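Extracellular ligand-binding receptor (Sphaerobacter thermophilus, PDB 4ZPJ) probably captures a small ligand outside the cytoplasm as the substrate-binding component of an ABC transporter, and also binds zinc ions. Local coordinates at residues A[103-108]-A[129-134]; A[58-63]-A[110-115]. One frame throughout, in Å; residues are numbered along the deposited sequence. Where two conformers were deposited one is given.

In the fold
Both contacts use helix 105-117 on one face of the sheet that contains strand 55-61, but at different depths. Interaction 2 is a buried, essentially apolar contact in which the middle of the helix lies on the strand; interaction 1 is partly buried and joins the starts of helices 105-117 and 130-142 side by side. Its inner half is polar, built round the carboxylate of E132, whereas its outer half is a proline resting on an exposed asparagine. The two regions meet near T62, whose hydroxyl forms weak hydrogen bonds to G103 and E132. Together they illustrate alpha/beta packing: aliphatic contact over the sheet, polar capping where strands run out into helix starts.

Interaction 1 (A[103-108]-A[129-134]); sequences GQPEQA and LSNEAA
E132 fills the tight half of this contact, its chain extended beyond CG so that the carboxylate is carried up to the 103-104 backbone. On the way, its CG packs against the methyl CB of A108 at 3.7 Å. OE1 accepts the backbone N-H of L129, an N-to-O distance of 3.0 Å, from above the carboxylate plane. L129 is the N-cap and E132 the third helical residue, so this is one half of a capping box; a leucine N-cap cannot return the other. OE2 lies 3.0 Å from G103 CA but takes its hydrogen bond from the hydroxyl of S101. The helix starts on both sides would probably favour the charged carboxylate. L129 CD1 sits 3.5 Å from G103 O, and with phi at 61° G103 turns here where any CB would crowd that methyl. An alanine in place of E132 would probably leave the L129 N-H and S101 hydroxyl without this acceptor and loosen the junction. Toward solvent the contact thins to one pair: P105 CG stands directly over the flat amide of N131, 3.8 Å from N131 CG, with N131 OD1 and ND2 each 4.1 Å from P105 CG. P105 and A108 also touch A135 and V136, extending the contact along helix 130-142, which packs beside helix 105-117 after strands 123-126 and 92-100 respectively.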
loop_
_atom_site.group_PDB
_atom_site.type_symbol
_atom_site.label_atom_id
_atom_site.label_comp_id
_atom_site.label_asym_id
_atom_site.label_seq_id
_atom_site.Cartn_x
_atom_site.Cartn_y
_atom_site.Cartn_z
ATOM N N GLY A 103 6.917 13.924 7.516
ATOM C CA GLY A 103 7.749 13.320 6.492
ATOM C C GLY A 103 9.244 13.447 6.678
ATOM O O GLY A 103 9.963 13.355 5.707
ATOM N N GLN A 104 9.726 13.616 7.913
ATOM C CA GLN A 104 11.168 13.856 8.145
ATOM C C GLN A 104 11.785 12.853 9.109
ATOM O O GLN A 104 11.397 12.807 10.278
ATOM C CB GLN A 104 11.405 15.256 8.750
ATOM C CG GLN A 104 10.899 16.416 7.911
ATOM C CD GLN A 104 11.733 16.656 6.666
ATOM O OE1 GLN A 104 12.913 16.278 6.600
ATOM N NE2 GLN A 104 11.125 17.293 5.665
ATOM N N PRO A 105 12.796 12.097 8.652
ATOM C CA PRO A 105 13.477 11.120 9.515
ATOM C C PRO A 105 13.836 11.601 10.922
ATOM O O PRO A 105 13.518 10.911 11.886
ATOM C CB PRO A 105 14.732 10.794 8.712
ATOM C CG PRO A 105 14.232 10.830 7.292
ATOM C CD PRO A 105 13.285 12.016 7.256
ATOM N N GLU A 106 14.452 12.779 11.043
ATOM C CA GLU A 106 14.847 13.228 12.388
ATOM C C GLU A 106 13.614 13.514 13.242
ATOM O O GLU A 106 13.614 13.123 14.403
ATOM C CB GLU A 106 15.858 14.392 12.409
ATOM C CG GLU A 106 17.343 13.968 12.588
ATOM C CD GLU A 106 17.671 13.282 13.937
ATOM O OE1 GLU A 106 16.979 13.557 14.962
ATOM O OE2 GLU A 106 18.635 12.465 13.978
ATOM N N GLN A 107 12.562 14.112 12.683
ATOM C CA GLN A 107 11.342 14.310 13.430
ATOM C C GLN A 107 10.661 12.959 13.727
ATOM O O GLN A 107 10.036 12.829 14.754
ATOM C CB GLN A 107 10.393 15.297 12.709
ATOM C CG GLN A 107 9.162 15.708 13.539
ATOM C CD GLN A 107 8.433 16.941 13.005
ATOM O OE1 GLN A 107 9.058 17.900 12.535
ATOM N NE2 GLN A 107 7.111 16.942 13.109
ATOM N N ALA A 108 10.832 11.945 12.867
ATOM C CA ALA A 108 10.238 10.619 13.110
ATOM C C ALA A 108 10.870 10.021 14.349
ATOM O O ALA A 108 10.185 9.443 15.183
ATOM C CB ALA A 108 10.422 9.689 11.919
ATOM N N LEU A 129 6.736 7.082 5.608
ATOM C CA LEU A 129 7.819 7.046 4.591
ATOM C C LEU A 129 8.884 5.996 4.901
ATOM O O LEU A 129 9.223 5.759 6.081
ATOM C CB LEU A 129 8.483 8.410 4.458
ATOM C CG LEU A 129 7.531 9.542 4.013
ATOM C CD1 LEU A 129 8.273 10.861 3.903
ATOM C CD2 LEU A 129 6.806 9.223 2.702
ATOM N N SER A 130 9.411 5.383 3.841
ATOM C CA SER A 130 10.453 4.386 3.977
ATOM C C SER A 130 11.673 4.950 4.633
ATOM O O SER A 130 12.269 4.283 5.477
ATOM C CB SER A 130 10.859 3.799 2.609
ATOM O OG SER A 130 9.787 3.065 2.035
ATOM N N ASN A 131 12.068 6.173 4.275
ATOM C CA ASN A 131 13.194 6.788 5.009
ATOM C C ASN A 131 12.878 6.994 6.504
ATOM O O ASN A 131 13.758 6.857 7.321
ATOM C CB ASN A 131 13.757 8.069 4.334
ATOM C CG ASN A 131 12.716 9.180 4.164
ATOM O OD1 ASN A 131 11.591 9.109 4.662
ATOM N ND2 ASN A 131 13.109 10.232 3.444
ATOM N N GLU A 132 11.621 7.248 6.862
ATOM C CA GLU A 132 11.276 7.385 8.286
ATOM C C GLU A 132 11.382 6.009 8.984
ATOM O O GLU A 132 11.908 5.893 10.078
ATOM C CB GLU A 132 9.865 7.947 8.457
ATOM C CG GLU A 132 9.714 9.451 8.300
ATOM C CD GLU A 132 8.256 9.883 8.155
ATOM O OE1 GLU A 132 7.350 9.064 7.721
ATOM O OE2 GLU A 132 8.020 11.072 8.451
ATOM N N ALA A 133 10.908 4.963 8.313
ATOM C CA ALA A 133 11.005 3.574 8.841
ATOM C C ALA A 133 12.439 3.135 9.136
ATOM O O ALA A 133 12.725 2.580 10.210
ATOM C CB ALA A 133 10.402 2.597 7.842
ATOM N N ALA A 134 13.322 3.348 8.157
ATOM C CA ALA A 134 14.721 3.005 8.313
ATOM C C ALA A 134 15.350 3.799 9.486
ATOM O O ALA A 134 16.128 3.249 10.288
ATOM C CB ALA A 134 15.490 3.268 7.008
#

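Interaction 2 (A[58-63]-A[110-115]); sequences GVLLTL and TKTRQL
L60 reaches from the strand to the helix with its CG anti to the backbone N (chi1 180°), and its two methyls divide the work. CD1 presses on K111 CB at 3.4 Å, tighter than ordinary van der Waals contact, while CD2 meets the hydroxyl of T112, at 3.2 Å from OG1. One helical turn on, L115 lies over the earlier part of the strand, its CD2 4.1 Å from G58 CA and its CD1 4.4 Å from L60 CB. Glycine at 58 suits this approach, since a CB there would run into L115 CD1. A second shell fixes these groups. T112 OG1 hydrogen-bonds to A108 O one turn earlier, and so is satisfied within the helix. K111 offers only its root to the leucine; the chain bends at chi2 and chi4 to lead NZ away to E99 OE1 and D100 O. A bound zinc ion lies about 4 Å from the K111 side chain, and E99 is itself a known zinc ligand. Strand 55-61 lies between the parallel strands 92-100 and 123-126, bonded to both, and helix 105-117 is the crossover helix joining those two. The contact is thus the helix of a beta-alpha-beta crossover packing on the strand it passes over, the axes of 58-61 and 110-115 antiparallel at 177° and 9.3 Å apart, with T112 also packing on V136, I139 and L140 of helix 130-142.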
loop_
_atom_site.group_PDB
_atom_site.type_symbol
_atom_site.label_atom_id
_atom_site.label_comp_id
_atom_site.label_asym_id
_atom_site.label_seq_id
_atom_site.Cartn_x
_atom_site.Cartn_y
_atom_site.Cartn_z
ATOM N N GLY A 58 0.280 4.420 20.239
ATOM C CA GLY A 58 0.915 5.533 19.541
ATOM C C GLY A 58 0.643 5.432 18.073
ATOM O O GLY A 58 0.570 4.337 17.535
ATOM N N VAL A 59 0.455 6.558 17.423
ATOM C CA VAL A 59 0.332 6.576 15.986
ATOM C C VAL A 59 1.301 7.597 15.462
ATOM O O VAL A 59 1.235 8.808 15.832
ATOM C CB VAL A 59 -1.090 6.969 15.576
ATOM C CG1 VAL A 59 -1.220 7.064 14.047
ATOM C CG2 VAL A 59 -2.072 5.976 16.178
ATOM N N LEU A 60 2.231 7.128 14.647
ATOM C CA LEU A 60 3.250 8.028 14.060
ATOM C C LEU A 60 2.936 8.087 12.578
ATOM O O LEU A 60 2.975 7.054 11.881
ATOM C CB LEU A 60 4.652 7.443 14.234
ATOM C CG LEU A 60 5.784 8.312 13.649
ATOM C CD1 LEU A 60 6.067 9.481 14.580
ATOM C CD2 LEU A 60 7.079 7.529 13.471
ATOM N N LEU A 61 2.601 9.266 12.070
ATOM C CA LEU A 61 2.231 9.366 10.655
ATOM C C LEU A 61 2.797 10.643 10.085
ATOM O O LEU A 61 3.126 11.571 10.842
ATOM C CB LEU A 61 0.692 9.282 10.497
ATOM C CG LEU A 61 0.077 7.858 10.587
ATOM C CD1 LEU A 61 -1.451 7.898 10.582
ATOM C CD2 LEU A 61 0.546 6.948 9.475
ATOM N N THR A 62 2.896 10.700 8.755
ATOM C CA THR A 62 3.211 11.948 8.079
ATOM C C THR A 62 1.911 12.586 7.761
ATOM O O THR A 62 1.163 12.067 6.910
ATOM C CB THR A 62 4.008 11.764 6.777
ATOM O OG1 THR A 62 5.307 11.316 7.099
ATOM C CG2 THR A 62 4.127 13.062 6.047
ATOM N N LEU A 63 1.613 13.702 8.456
ATOM C CA LEU A 63 0.293 14.281 8.356
ATOM C C LEU A 63 0.254 15.720 7.871
ATOM O O LEU A 63 -0.830 16.276 7.783
ATOM C CB LEU A 63 -0.433 14.202 9.695
ATOM C CG LEU A 63 -0.745 12.795 10.241
ATOM C CD1 LEU A 63 -1.088 12.904 11.739
ATOM C CD2 LEU A 63 -1.866 12.190 9.436
ATOM N N THR A 110 12.461 11.748 16.922
ATOM C CA THR A 110 12.017 12.520 18.053
ATOM C C THR A 110 10.603 12.087 18.426
ATOM O O THR A 110 10.306 11.782 19.564
ATOM C CB THR A 110 12.001 14.033 17.695
ATOM O OG1 THR A 110 13.337 14.474 17.371
ATOM C CG2 THR A 110 11.443 14.862 18.863
ATOM N N LYS A 111 9.705 12.105 17.470
ATOM C CA LYS A 111 8.340 11.692 17.776
ATOM C C LYS A 111 8.257 10.281 18.346
ATOM O O LYS A 111 7.505 10.051 19.281
ATOM C CB LYS A 111 7.433 11.865 16.546
ATOM C CG LYS A 111 7.172 13.344 16.192
ATOM C CD LYS A 111 6.972 14.230 17.427
ATOM C CE LYS A 111 6.534 15.641 17.071
ATOM N NZ LYS A 111 5.138 15.650 16.618
ATOM N N THR A 112 9.030 9.358 17.784
ATOM C CA THR A 112 8.963 7.973 18.180
ATOM C C THR A 112 9.532 7.876 19.569
ATOM O O THR A 112 8.926 7.236 20.419
ATOM C CB THR A 112 9.719 7.051 17.189
ATOM O OG1 THR A 112 9.069 7.069 15.915
ATOM C CG2 THR A 112 9.743 5.631 17.661
ATOM N N ARG A 113 10.654 8.564 19.834
ATOM C CA ARG A 113 11.214 8.516 21.181
ATOM C C ARG A 113 10.236 9.024 22.222
ATOM O O ARG A 113 10.121 8.443 23.278
ATOM C CB ARG A 113 12.525 9.287 21.301
ATOM C CG ARG A 113 13.706 8.473 20.794
ATOM C CD ARG A 113 15.042 8.890 21.424
ATOM N NE ARG A 113 15.959 7.731 21.467
ATOM C CZ ARG A 113 16.811 7.364 20.494
ATOM N NH1 ARG A 113 16.935 8.066 19.368
ATOM N NH2 ARG A 113 17.572 6.291 20.658
ATOM N N GLN A 114 9.532 10.098 21.906
ATOM C CA GLN A 114 8.502 10.641 22.793
ATOM C C GLN A 114 7.332 9.656 23.102
ATOM O O GLN A 114 6.944 9.491 24.238
ATOM C CB GLN A 114 7.994 11.960 22.201
ATOM C CG GLN A 114 6.685 12.464 22.757
ATOM C CD GLN A 114 6.015 13.480 21.845
ATOM O OE1 GLN A 114 6.674 14.375 21.272
ATOM N NE2 GLN A 114 4.689 13.362 21.721
ATOM N N LEU A 115 6.803 8.985 22.092
ATOM C CA LEU A 115 5.667 8.090 22.296
ATOM C C LEU A 115 6.075 6.927 23.185
ATOM O O LEU A 115 5.307 6.507 24.032
ATOM C CB LEU A 115 5.175 7.518 20.972
ATOM C CG LEU A 115 4.571 8.446 19.937
ATOM C CD1 LEU A 115 4.516 7.692 18.595
ATOM C CD2 LEU A 115 3.186 8.905 20.372
#